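Local coordinates for protein extracellular sialidase/neuraminidase, putative (Aspergillus fumigatus, PDB 2XZI) that acts as a KDNase, hydrolysing glycosides of the deaminated sialic acid Kdn, and is probably secreted by the fungus, at residues G34-I40 against E56-N62; E174-D178 against G204-I208; T235-Y241 against D312-F318; P272-C276 against S296-R302. The contacts are given in a common frame with arbitrary orientation. Where two conformers were deposited one is given. Residues are numbered along the deposited sequence.

Contact 1 (G34-I40 against E56-N62). With KDM (deamino-alpha-neuraminic acid), chain C.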
# COMPACT_ATOMS: atom_id res chain seq x y z
N GLY A 34 10.96 -6.62 -18.36
CA GLY A 34 9.76 -5.79 -18.34
C GLY A 34 8.60 -6.47 -17.66
O GLY A 34 8.70 -7.62 -17.18
N PHE A 35 7.48 -5.76 -17.62
CA PHE A 35 6.32 -6.19 -16.85
C PHE A 35 5.03 -5.84 -17.58
O PHE A 35 4.83 -4.67 -18.01
CB PHE A 35 6.33 -5.58 -15.44
CG PHE A 35 7.58 -5.89 -14.67
CD1 PHE A 35 7.68 -7.05 -13.93
CD2 PHE A 35 8.67 -5.04 -14.72
CE1 PHE A 35 8.84 -7.35 -13.23
CE2 PHE A 35 9.85 -5.33 -14.03
CZ PHE A 35 9.95 -6.48 -13.28
N HIS A 36 4.16 -6.83 -17.72
CA HIS A 36 2.85 -6.61 -18.26
C HIS A 36 2.12 -5.53 -17.46
O HIS A 36 1.59 -4.56 -18.02
CB HIS A 36 2.09 -7.94 -18.23
CG HIS A 36 0.69 -7.85 -18.74
ND1 HIS A 36 -0.35 -7.35 -17.99
CD2 HIS A 36 0.16 -8.21 -19.93
CE1 HIS A 36 -1.46 -7.39 -18.70
NE2 HIS A 36 -1.18 -7.90 -19.88
N SER A 37 2.12 -5.72 -16.14
CA SER A 37 1.35 -4.89 -15.21
C SER A 37 2.11 -4.55 -13.97
O SER A 37 3.03 -5.26 -13.54
CB SER A 37 0.09 -5.64 -14.80
OG SER A 37 -0.86 -5.66 -15.86
N PHE A 38 1.71 -3.43 -13.39
CA PHE A 38 2.17 -3.05 -12.06
C PHE A 38 0.94 -2.89 -11.20
O PHE A 38 -0.02 -2.25 -11.61
CB PHE A 38 2.95 -1.75 -12.12
CG PHE A 38 4.22 -1.85 -12.92
CD1 PHE A 38 5.38 -2.34 -12.34
CD2 PHE A 38 4.26 -1.46 -14.26
CE1 PHE A 38 6.57 -2.43 -13.05
CE2 PHE A 38 5.45 -1.58 -14.99
CZ PHE A 38 6.60 -2.04 -14.37
N ARG A 39 0.97 -3.53 -10.04
CA ARG A 39 -0.13 -3.47 -9.07
C ARG A 39 0.43 -3.39 -7.66
O ARG A 39 1.63 -3.53 -7.45
CB ARG A 39 -1.02 -4.71 -9.20
CG ARG A 39 -1.96 -4.71 -10.40
CD ARG A 39 -3.18 -5.60 -10.17
NE ARG A 39 -3.91 -5.11 -9.01
CZ ARG A 39 -4.72 -5.82 -8.24
NH1 ARG A 39 -4.98 -7.09 -8.51
NH2 ARG A 39 -5.26 -5.24 -7.18
N ILE A 40 -0.47 -3.12 -6.71
CA ILE A 40 -0.15 -3.23 -5.28
C ILE A 40 0.90 -2.21 -4.82
O ILE A 40 2.00 -2.58 -4.41
CB ILE A 40 0.24 -4.70 -4.87
CG1 ILE A 40 -0.55 -5.78 -5.65
CG2 ILE A 40 0.06 -4.89 -3.38
CD1 ILE A 40 -2.05 -5.71 -5.52
N GLU A 56 4.29 -4.32 -7.09
CA GLU A 56 4.47 -5.62 -7.69
C GLU A 56 4.59 -5.47 -9.19
O GLU A 56 3.70 -4.95 -9.86
CB GLU A 56 3.27 -6.50 -7.37
CG GLU A 56 3.27 -7.02 -5.94
CD GLU A 56 2.08 -7.91 -5.65
OE1 GLU A 56 1.54 -8.54 -6.59
OE2 GLU A 56 1.71 -8.00 -4.46
N GLY A 57 5.73 -5.93 -9.72
CA GLY A 57 5.95 -6.00 -11.16
C GLY A 57 5.45 -7.37 -11.59
O GLY A 57 6.08 -8.40 -11.35
N ARG A 58 4.29 -7.38 -12.20
CA ARG A 58 3.65 -8.62 -12.62
C ARG A 58 4.09 -8.94 -14.06
O ARG A 58 3.67 -8.27 -15.02
CB ARG A 58 2.13 -8.54 -12.41
CG ARG A 58 1.75 -8.29 -10.95
CD ARG A 58 0.26 -8.42 -10.68
NE ARG A 58 0.04 -8.46 -9.23
CZ ARG A 58 -1.12 -8.76 -8.64
NH1 ARG A 58 -2.19 -9.08 -9.36
NH2 ARG A 58 -1.18 -8.78 -7.32
N ARG A 59 4.94 -9.96 -14.19
CA ARG A 59 5.72 -10.14 -15.39
C ARG A 59 4.89 -10.37 -16.63
O ARG A 59 5.10 -9.69 -17.65
CB ARG A 59 6.72 -11.25 -15.19
CG ARG A 59 7.85 -10.88 -14.22
CD ARG A 59 9.10 -10.39 -14.94
NE ARG A 59 9.68 -11.45 -15.78
CZ ARG A 59 9.81 -11.39 -17.11
NH1 ARG A 59 9.43 -10.30 -17.79
NH2 ARG A 59 10.36 -12.42 -17.76
N HIS A 60 3.95 -11.31 -16.57
CA HIS A 60 3.33 -11.84 -17.78
C HIS A 60 1.87 -11.53 -17.96
O HIS A 60 1.38 -11.52 -19.09
CB HIS A 60 3.54 -13.34 -17.87
CG HIS A 60 4.97 -13.75 -17.74
ND1 HIS A 60 5.95 -13.36 -18.64
CD2 HIS A 60 5.60 -14.51 -16.81
CE1 HIS A 60 7.11 -13.86 -18.26
NE2 HIS A 60 6.93 -14.56 -17.16
N THR A 61 1.16 -11.34 -16.85
CA THR A 61 -0.27 -11.06 -16.87
C THR A 61 -0.54 -10.16 -15.68
O THR A 61 0.39 -9.83 -14.93
CB THR A 61 -1.13 -12.33 -16.70
OG1 THR A 61 -1.02 -12.78 -15.35
CG2 THR A 61 -0.71 -13.46 -17.67
N ASN A 62 -1.80 -9.80 -15.48
CA ASN A 62 -2.15 -8.98 -14.31
C ASN A 62 -2.51 -9.84 -13.08
O ASN A 62 -2.95 -9.31 -12.05
CB ASN A 62 -3.29 -8.01 -14.64
CG ASN A 62 -4.60 -8.72 -14.97
OD1 ASN A 62 -4.88 -9.80 -14.46
ND2 ASN A 62 -5.41 -8.09 -15.81
C2 KDM C . -6.49 -9.08 -4.98
C1 KDM C . -7.50 -8.02 -5.40
C3 KDM C . -5.05 -8.59 -5.23
C4 KDM C . -4.00 -9.22 -4.28
C5 KDM C . -4.49 -10.47 -3.52
C6 KDM C . -5.79 -10.12 -2.75
C7 KDM C . -6.49 -11.35 -2.15
C8 KDM C . -7.66 -10.91 -1.25
C9 KDM C . -8.39 -12.12 -0.70
O5 KDM C . -3.46 -10.98 -2.64
O1A KDM C . -7.15 -7.17 -6.24
O1B KDM C . -8.64 -8.12 -4.87
O4 KDM C . -2.86 -9.58 -5.06
O6 KDM C . -6.77 -9.41 -3.58
O7 KDM C . -6.98 -12.16 -3.22
O8 KDM C . -7.19 -10.14 -0.14
O9 KDM C . -7.49 -12.81 0.18
O2 KDM C . -6.78 -10.22 -5.80
O HOH W 1 9.41 -8.19 -20.46
O HOH W 2 6.98 -9.20 -19.72
O HOH W 3 -5.13 -8.17 -11.14

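Contact 2 (E174-D178 against G204-I208)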
# COMPACT_ATOMS: atom_id res chain seq x y z
N GLU A 174 8.51 -17.15 12.78
CA GLU A 174 8.51 -16.25 13.92
C GLU A 174 7.23 -15.40 13.99
O GLU A 174 6.72 -15.11 15.08
CB GLU A 174 9.75 -15.35 13.83
CG GLU A 174 11.10 -16.05 14.09
CD GLU A 174 11.59 -16.97 12.95
OE1 GLU A 174 11.26 -16.75 11.76
OE2 GLU A 174 12.33 -17.93 13.26
N LEU A 175 6.72 -14.99 12.83
CA LEU A 175 5.69 -13.95 12.78
C LEU A 175 4.41 -14.32 12.06
O LEU A 175 3.49 -13.49 11.95
CB LEU A 175 6.26 -12.66 12.16
CG LEU A 175 7.45 -12.03 12.89
CD1 LEU A 175 8.03 -10.86 12.12
CD2 LEU A 175 7.09 -11.59 14.31
N THR A 176 4.34 -15.56 11.57
CA THR A 176 3.07 -16.08 11.03
C THR A 176 2.64 -17.25 11.90
O THR A 176 3.45 -18.12 12.23
CB THR A 176 3.21 -16.53 9.57
OG1 THR A 176 3.84 -15.47 8.82
CG2 THR A 176 1.84 -16.84 8.94
N PRO A 177 1.35 -17.28 12.31
CA PRO A 177 0.97 -18.44 13.14
C PRO A 177 1.15 -19.77 12.41
O PRO A 177 1.00 -19.85 11.18
CB PRO A 177 -0.51 -18.19 13.41
CG PRO A 177 -0.66 -16.67 13.30
CD PRO A 177 0.28 -16.27 12.21
N ASP A 178 1.46 -20.80 13.20
CA ASP A 178 1.64 -22.14 12.66
C ASP A 178 0.34 -22.70 12.08
O ASP A 178 -0.76 -22.39 12.55
CB ASP A 178 2.19 -23.09 13.74
CG ASP A 178 3.62 -22.79 14.14
OD1 ASP A 178 4.38 -22.14 13.38
OD2 ASP A 178 4.02 -23.25 15.23
N GLY A 204 -5.11 -10.85 10.06
CA GLY A 204 -5.47 -11.35 11.40
C GLY A 204 -4.59 -10.87 12.56
O GLY A 204 -4.72 -11.38 13.67
N ARG A 205 -3.71 -9.89 12.34
CA ARG A 205 -2.71 -9.55 13.36
C ARG A 205 -1.99 -8.27 13.02
O ARG A 205 -1.95 -7.87 11.85
CB ARG A 205 -1.70 -10.69 13.48
CG ARG A 205 -0.70 -10.80 12.32
CD ARG A 205 -0.22 -12.24 12.21
NE ARG A 205 0.90 -12.47 11.29
CZ ARG A 205 0.81 -12.61 9.96
NH1 ARG A 205 -0.34 -12.46 9.32
NH2 ARG A 205 1.91 -12.90 9.28
N ASN A 206 -1.43 -7.62 14.04
CA ASN A 206 -0.39 -6.61 13.82
C ASN A 206 0.97 -7.21 14.15
O ASN A 206 1.08 -8.06 15.04
CB ASN A 206 -0.59 -5.40 14.72
CG ASN A 206 -1.85 -4.64 14.43
OD1 ASN A 206 -2.22 -4.44 13.28
ND2 ASN A 206 -2.49 -4.16 15.49
N ILE A 207 1.98 -6.77 13.43
CA ILE A 207 3.37 -7.09 13.78
C ILE A 207 3.91 -5.86 14.50
O ILE A 207 3.82 -4.75 14.00
CB ILE A 207 4.19 -7.42 12.52
CG1 ILE A 207 3.67 -8.73 11.92
CG2 ILE A 207 5.67 -7.58 12.86
CD1 ILE A 207 4.01 -8.92 10.46
N ILE A 208 4.45 -6.06 15.70
CA ILE A 208 4.92 -4.96 16.51
C ILE A 208 6.43 -4.99 16.61
O ILE A 208 7.01 -6.05 16.91
CB ILE A 208 4.34 -5.04 17.94
CG1 ILE A 208 2.84 -5.39 17.93
CG2 ILE A 208 4.67 -3.76 18.72
CD1 ILE A 208 1.91 -4.38 17.20

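Contact 3 (T235-Y241 against D312-F318)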
# COMPACT_ATOMS: atom_id res chain seq x y z
N THR A 235 -4.47 7.44 15.86
CA THR A 235 -5.43 8.53 15.82
C THR A 235 -4.95 9.67 16.73
O THR A 235 -4.01 9.48 17.50
CB THR A 235 -6.87 8.04 16.12
OG1 THR A 235 -6.86 7.15 17.24
CG2 THR A 235 -7.40 7.26 14.92
N PRO A 236 -5.55 10.87 16.60
CA PRO A 236 -5.03 11.99 17.38
C PRO A 236 -5.05 11.75 18.89
O PRO A 236 -4.17 12.27 19.58
CB PRO A 236 -5.94 13.15 16.98
CG PRO A 236 -6.34 12.81 15.55
CD PRO A 236 -6.54 11.32 15.60
N ASP A 237 -6.00 10.95 19.38
CA ASP A 237 -6.02 10.55 20.80
C ASP A 237 -4.87 9.61 21.23
O ASP A 237 -4.76 9.29 22.42
CB ASP A 237 -7.40 9.97 21.18
CG ASP A 237 -7.75 8.68 20.42
OD1 ASP A 237 -6.89 8.17 19.68
OD2 ASP A 237 -8.89 8.18 20.53
N GLY A 238 -4.03 9.18 20.29
CA GLY A 238 -2.87 8.33 20.58
C GLY A 238 -3.18 6.84 20.53
O GLY A 238 -2.28 6.00 20.63
N LYS A 239 -4.46 6.51 20.36
CA LYS A 239 -4.90 5.13 20.25
C LYS A 239 -4.62 4.57 18.84
O LYS A 239 -4.29 5.34 17.92
CB LYS A 239 -6.38 5.01 20.63
CG LYS A 239 -6.64 5.39 22.10
CD LYS A 239 -7.82 4.61 22.67
CE LYS A 239 -7.99 4.86 24.17
NZ LYS A 239 -9.10 4.05 24.77
N LEU A 240 -4.72 3.25 18.68
CA LEU A 240 -4.55 2.59 17.38
C LEU A 240 -5.89 2.38 16.73
O LEU A 240 -6.92 2.21 17.40
CB LEU A 240 -3.85 1.24 17.53
CG LEU A 240 -2.44 1.23 18.14
CD1 LEU A 240 -1.88 -0.18 18.28
CD2 LEU A 240 -1.49 2.12 17.34
N TYR A 241 -5.87 2.33 15.40
CA TYR A 241 -7.08 2.24 14.59
C TYR A 241 -6.74 1.32 13.42
O TYR A 241 -5.84 1.64 12.64
CB TYR A 241 -7.43 3.66 14.12
CG TYR A 241 -8.46 3.88 13.01
CD1 TYR A 241 -8.08 3.86 11.68
CD2 TYR A 241 -9.79 4.20 13.31
CE1 TYR A 241 -8.99 4.12 10.67
CE2 TYR A 241 -10.71 4.45 12.29
CZ TYR A 241 -10.30 4.41 10.97
OH TYR A 241 -11.20 4.65 9.95
N ASP A 312 -11.68 13.96 13.90
CA ASP A 312 -12.06 13.31 15.17
C ASP A 312 -10.87 12.68 15.86
O ASP A 312 -10.02 12.08 15.20
CB ASP A 312 -13.13 12.25 14.94
CG ASP A 312 -14.47 12.84 14.53
OD1 ASP A 312 -14.80 13.99 14.93
OD2 ASP A 312 -15.22 12.14 13.83
N ALA A 313 -10.83 12.78 17.18
CA ALA A 313 -9.71 12.22 17.95
C ALA A 313 -9.56 10.70 17.80
O ALA A 313 -8.47 10.17 18.00
CB ALA A 313 -9.84 12.61 19.41
N ASP A 314 -10.66 10.03 17.44
CA ASP A 314 -10.71 8.59 17.22
C ASP A 314 -11.05 8.25 15.77
O ASP A 314 -11.40 7.11 15.45
CB ASP A 314 -11.75 7.96 18.15
CG ASP A 314 -13.16 8.49 17.90
OD1 ASP A 314 -13.35 9.45 17.12
OD2 ASP A 314 -14.10 7.93 18.51
N ALA A 315 -10.95 9.25 14.88
CA ALA A 315 -11.33 9.10 13.46
C ALA A 315 -12.73 8.48 13.27
O ALA A 315 -12.95 7.67 12.36
CB ALA A 315 -10.24 8.31 12.67
N LYS A 316 -13.68 8.86 14.13
CA LYS A 316 -15.02 8.29 14.03
C LYS A 316 -15.65 8.55 12.67
O LYS A 316 -16.19 7.63 12.07
CB LYS A 316 -15.94 8.79 15.15
CG LYS A 316 -17.30 8.08 15.16
CD LYS A 316 -18.07 8.31 16.45
CE LYS A 316 -19.16 9.36 16.29
NZ LYS A 316 -20.29 9.11 17.23
N LYS A 317 -15.57 9.81 12.22
CA LYS A 317 -16.21 10.23 10.97
C LYS A 317 -15.22 10.96 10.08
O LYS A 317 -14.48 11.84 10.53
CB LYS A 317 -17.42 11.14 11.24
CG LYS A 317 -18.32 11.31 10.02
CD LYS A 317 -19.44 12.32 10.25
CE LYS A 317 -20.45 12.26 9.12
NZ LYS A 317 -19.82 12.41 7.76
N PHE A 318 -15.25 10.58 8.81
CA PHE A 318 -14.54 11.30 7.76
C PHE A 318 -15.51 12.17 6.96
O PHE A 318 -16.70 11.84 6.83
CB PHE A 318 -13.83 10.32 6.82
CG PHE A 318 -12.62 9.67 7.42
CD1 PHE A 318 -12.74 8.61 8.31
CD2 PHE A 318 -11.34 10.15 7.13
CE1 PHE A 318 -11.63 8.02 8.90
CE2 PHE A 318 -10.22 9.58 7.73
CZ PHE A 318 -10.36 8.52 8.61
O HOH W 4 -13.59 5.58 10.70

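Contact 4 (P272-C276 against S296-R302). With KDM (deamino-alpha-neuraminic acid), chain D; KDM (deamino-alpha-neuraminic acid), chain C.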
# COMPACT_ATOMS: atom_id res chain seq x y z
N PRO A 272 -18.13 3.32 2.52
CA PRO A 272 -18.41 2.25 1.57
C PRO A 272 -17.11 1.75 0.92
O PRO A 272 -16.16 2.52 0.75
CB PRO A 272 -19.34 2.94 0.55
CG PRO A 272 -19.01 4.39 0.66
CD PRO A 272 -18.74 4.59 2.12
N ASP A 273 -17.07 0.46 0.61
CA ASP A 273 -15.89 -0.16 0.03
C ASP A 273 -16.36 -1.36 -0.79
O ASP A 273 -17.28 -2.06 -0.37
CB ASP A 273 -14.94 -0.61 1.14
CG ASP A 273 -13.65 -1.19 0.59
OD1 ASP A 273 -13.61 -2.40 0.29
OD2 ASP A 273 -12.67 -0.41 0.44
N PRO A 274 -15.73 -1.63 -1.95
CA PRO A 274 -16.18 -2.72 -2.83
C PRO A 274 -15.40 -4.02 -2.61
O PRO A 274 -15.32 -4.83 -3.51
CB PRO A 274 -15.90 -2.14 -4.23
CG PRO A 274 -14.58 -1.38 -4.01
CD PRO A 274 -14.71 -0.79 -2.61
N ALA A 275 -14.88 -4.20 -1.40
CA ALA A 275 -13.95 -5.29 -1.09
C ALA A 275 -12.65 -5.07 -1.88
O ALA A 275 -12.32 -5.78 -2.84
CB ALA A 275 -14.58 -6.68 -1.37
N CYS A 276 -11.92 -4.04 -1.46
CA CYS A 276 -10.66 -3.65 -2.08
C CYS A 276 -9.76 -3.08 -0.98
O CYS A 276 -10.25 -2.67 0.06
CB CYS A 276 -10.90 -2.62 -3.20
SG CYS A 276 -9.46 -2.12 -4.17
N SER A 296 -11.81 3.29 -2.72
CA SER A 296 -12.90 3.51 -3.66
C SER A 296 -14.21 3.57 -2.88
O SER A 296 -14.65 2.57 -2.31
CB SER A 296 -12.97 2.40 -4.70
OG SER A 296 -13.97 2.75 -5.65
N ALA A 297 -14.82 4.75 -2.88
CA ALA A 297 -16.01 5.05 -2.08
C ALA A 297 -17.28 4.55 -2.76
O ALA A 297 -18.16 5.33 -3.17
CB ALA A 297 -16.09 6.54 -1.83
N SER A 298 -17.37 3.23 -2.86
CA SER A 298 -18.46 2.57 -3.55
C SER A 298 -18.59 1.19 -2.98
O SER A 298 -17.59 0.55 -2.63
CB SER A 298 -18.13 2.45 -5.05
OG SER A 298 -19.07 1.61 -5.71
N GLY A 299 -19.82 0.71 -2.93
CA GLY A 299 -20.09 -0.66 -2.51
C GLY A 299 -19.86 -1.67 -3.62
O GLY A 299 -19.88 -2.87 -3.36
N THR A 300 -19.65 -1.21 -4.85
CA THR A 300 -19.55 -2.12 -6.00
C THR A 300 -18.34 -1.94 -6.93
O THR A 300 -17.87 -2.91 -7.53
CB THR A 300 -20.83 -2.06 -6.88
OG1 THR A 300 -21.09 -0.71 -7.28
CG2 THR A 300 -22.03 -2.62 -6.12
N SER A 301 -17.87 -0.70 -7.06
CA SER A 301 -16.87 -0.35 -8.06
C SER A 301 -15.55 0.07 -7.42
O SER A 301 -15.55 0.70 -6.36
CB SER A 301 -17.38 0.81 -8.92
OG SER A 301 -16.41 1.23 -9.86
N ARG A 302 -14.45 -0.28 -8.08
CA ARG A 302 -13.13 0.21 -7.67
C ARG A 302 -12.81 1.58 -8.27
O ARG A 302 -11.77 2.14 -7.99
CB ARG A 302 -12.02 -0.80 -8.00
CG ARG A 302 -12.09 -2.03 -7.09
CD ARG A 302 -11.00 -3.03 -7.34
NE ARG A 302 -11.12 -4.12 -6.37
CZ ARG A 302 -10.21 -5.06 -6.15
NH1 ARG A 302 -9.04 -5.07 -6.82
NH2 ARG A 302 -10.43 -5.99 -5.24
C2 KDM D . -13.87 -3.43 -12.05
C1 KDM D . -14.06 -3.06 -10.56
C3 KDM D . -13.32 -2.23 -12.86
C4 KDM D . -11.84 -1.95 -12.50
C5 KDM D . -10.99 -3.22 -12.56
C6 KDM D . -11.63 -4.35 -11.72
C7 KDM D . -10.98 -5.75 -11.68
C8 KDM D . -11.78 -6.69 -10.74
C9 KDM D . -11.25 -8.14 -10.68
O5 KDM D . -9.66 -2.96 -12.09
O1A KDM D . -13.76 -3.94 -9.71
O1B KDM D . -14.50 -1.92 -10.30
O4 KDM D . -11.33 -0.96 -13.40
O6 KDM D . -12.99 -4.57 -12.21
O7 KDM D . -10.92 -6.31 -13.00
O8 KDM D . -11.82 -6.14 -9.41
O9 KDM D . -9.83 -8.20 -10.86
O2 KDM D . -15.14 -3.80 -12.61
C2 KDM C . -6.49 -9.08 -4.98
C1 KDM C . -7.50 -8.02 -5.40
C3 KDM C . -5.05 -8.59 -5.23
C4 KDM C . -4.00 -9.22 -4.28
C5 KDM C . -4.49 -10.47 -3.52
C6 KDM C . -5.79 -10.12 -2.75
C7 KDM C . -6.49 -11.35 -2.15
C8 KDM C . -7.66 -10.91 -1.25
C9 KDM C . -8.39 -12.12 -0.70
O5 KDM C . -3.46 -10.98 -2.64
O1A KDM C . -7.15 -7.17 -6.24
O1B KDM C . -8.64 -8.12 -4.87
O4 KDM C . -2.86 -9.58 -5.06
O6 KDM C . -6.77 -9.41 -3.58
O7 KDM C . -6.98 -12.16 -3.22
O8 KDM C . -7.19 -10.14 -0.14
O9 KDM C . -7.49 -12.81 0.18
O2 KDM C . -6.78 -10.22 -5.80
O HOH W 5 -11.09 0.46 -1.77
O HOH W 6 -13.76 -5.08 -5.76

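Contact 1 (G34-I40 against E56-N62)
Strands 37-45 and 51-58 form an antiparallel hairpin in one blade of the sialidase beta-propeller, and meet here at its active-site end. The Glu56 backbone exchanges hydrogen bonds with Arg39 (Glu56 N to Arg39 O 2.8 Å, Arg39 N to Glu56 O 3.1 Å), while Glu56 OE1 holds Arg58 NH2 in a salt bridge (2.8 Å). Gly57 lacks a side chain where the Phe35 ring packs; Phe35 CD1 lies 3.2 Å from Gly57 C, and a CB would clash with the ring. Arg58 pairs with Ser37 (Arg58 N to Ser37 O 2.8 Å), but His36 and Ser37 both face it, a classic beta bulge. Arg58 NH2 donates to O4 of the bound KDM (2.9 Å), beside Arg39, whose NH2 reaches carboxylate O1A (2.9 Å) and whose NE is held by Glu354. Arg59 NH1 binds Gly34 O (2.8 Å), and Thr61 CA sits over the His36 ring. Asn62 O accepts from Arg58 NH1 (2.8 Å) and, at 2.6 Å, from a water that accepts from Arg39 NH1 (2.8 Å).

Contact 2 (E174-D178 against G204-I208)
This is a small, buried contact between neighbouring propeller blades, in which the end of helix 172-175 and the loop after it are held against strand 205-210 by one arginine and a little apolar packing. The CA-to-CB bonds of Arg205 and Ile207, two apart on the strand, both point toward the helix end. Arg205 reaches across to the C-terminal end of the helix and grips the carbonyl of Leu175 with two donors, NE to Leu175 O at 2.9 Å and NH2 to the same oxygen at 3.2 Å. Thr176 is the first residue to leave helical backbone angles. In the beta-propeller, the short helix follows the blade containing strand 152-158, whereas Arg205 belongs to the next blade; Leu153 of that earlier strand touches Leu175, Thr176, Arg205 and Ile207. The guanidinium is anchored further by a salt bridge from NH1 to Asp183. Pro177 lies over one face of this group, with CD 4.0 Å from Arg205 NE, and Leu175 CD1 meets Ile207 CG2 at 4.1 Å.

Contact 3 (T235-Y241 against D312-F318)
Two loops from adjacent propeller blades meet here: the hairpin turn between strands 230-234 and 240-244, and the 312-318 loop after strand 305-310, which resembles a degenerate Asp box, Ser310 and Asp312 matching its start and Phe318 its aromatic if one residue is inserted. Each is built on a type I turn, Thr235 to Gly238 in one and Asp312 to Ala315 in the other. The internal polar bonds shape the two partners. Asp237 OD1 accepts from Lys239 N (3.0 Å) in an Asx turn and from Thr235 OG1 (2.6 Å), while Asp312 OD2 accepts from Lys317 N (2.9 Å), folding the 312-318 loop back on itself.

One direct hydrogen bond joins the blades, Asp237 N to Ala313 O at 2.9 Å. That carbonyl is pressed tightly into the hairpin turn, with Thr235 CB and Pro236 CD each 3.3 Å from Ala313 O. Apolar packing continues beside it: Thr235 CG2 lies 3.8 Å from Ala315 CB, and Ala315 CB makes a CH-pi contact over one face of the Tyr241 ring, 4.3 Å from its centroid. Tyr241 runs on to Phe318, its OH meeting the edge of that ring 3.6 Å from CE1. The hydroxyl also bonds Asn243, and a water lies 2.7 Å from both Tyr241 OH and Ala315 O.

Contact 4 (P272-C276 against S296-R302)
Pro274 is the most deeply engaged residue, wedged into the curl of the 296-302 loop. Pro274 CG lies 3.3 Å from Ser301 O and 4.0 Å from Arg302 CG, Pro274 CD is 3.4 Å from Ser296 O, and Pro274 CB is 3.6 Å from Thr300 C. The loop is kept curled by Ser298 OG, which accepts from Thr300 N (3.0 Å) in an ST turn and from Ser301 N (2.9 Å). Arg302 ends it and turns inward, giving NH2 to Ala275 O at 3.1 Å while Cys276 SG lies over one guanidinium face, 3.4 Å from NE. As in sialidase propellers generally, this arginine joins Arg39 and Arg245 in a triad that clasps the sugar carboxylate: Arg302 NH1 reaches O1A of the chain C KDM at 2.9 Å and NH2 reaches its O1B at 2.8 Å. The Arg302 backbone N binds O1B of the second KDM, chain D (2.8 Å). Pro272 packs at the loop's start, with CG 4.4 Å from Ala297 CB and CB 4.2 Å from Gly299 N.

In the fold
From the N terminus, contact 1 closes first, fastening the hairpin of strands 37-45 and 51-58 within a single blade. Contact 2 follows in series and closes a loop of 25 residues, tying the helix after one blade to a strand of the next. Contact 3 spans 70 residues and bridges the outlying turns of two later blades; contact 4 is nested inside that loop and links the same two blades nearer the sugar. Although distant in sequence, contacts 1 and 4 converge on the chain C KDM, where Arg39 NH2 and Arg302 NH1 come within 3.8 Å. Contact 3 lies on the opposite side of the chain's centre from contact 1, their centres about 36 Å apart.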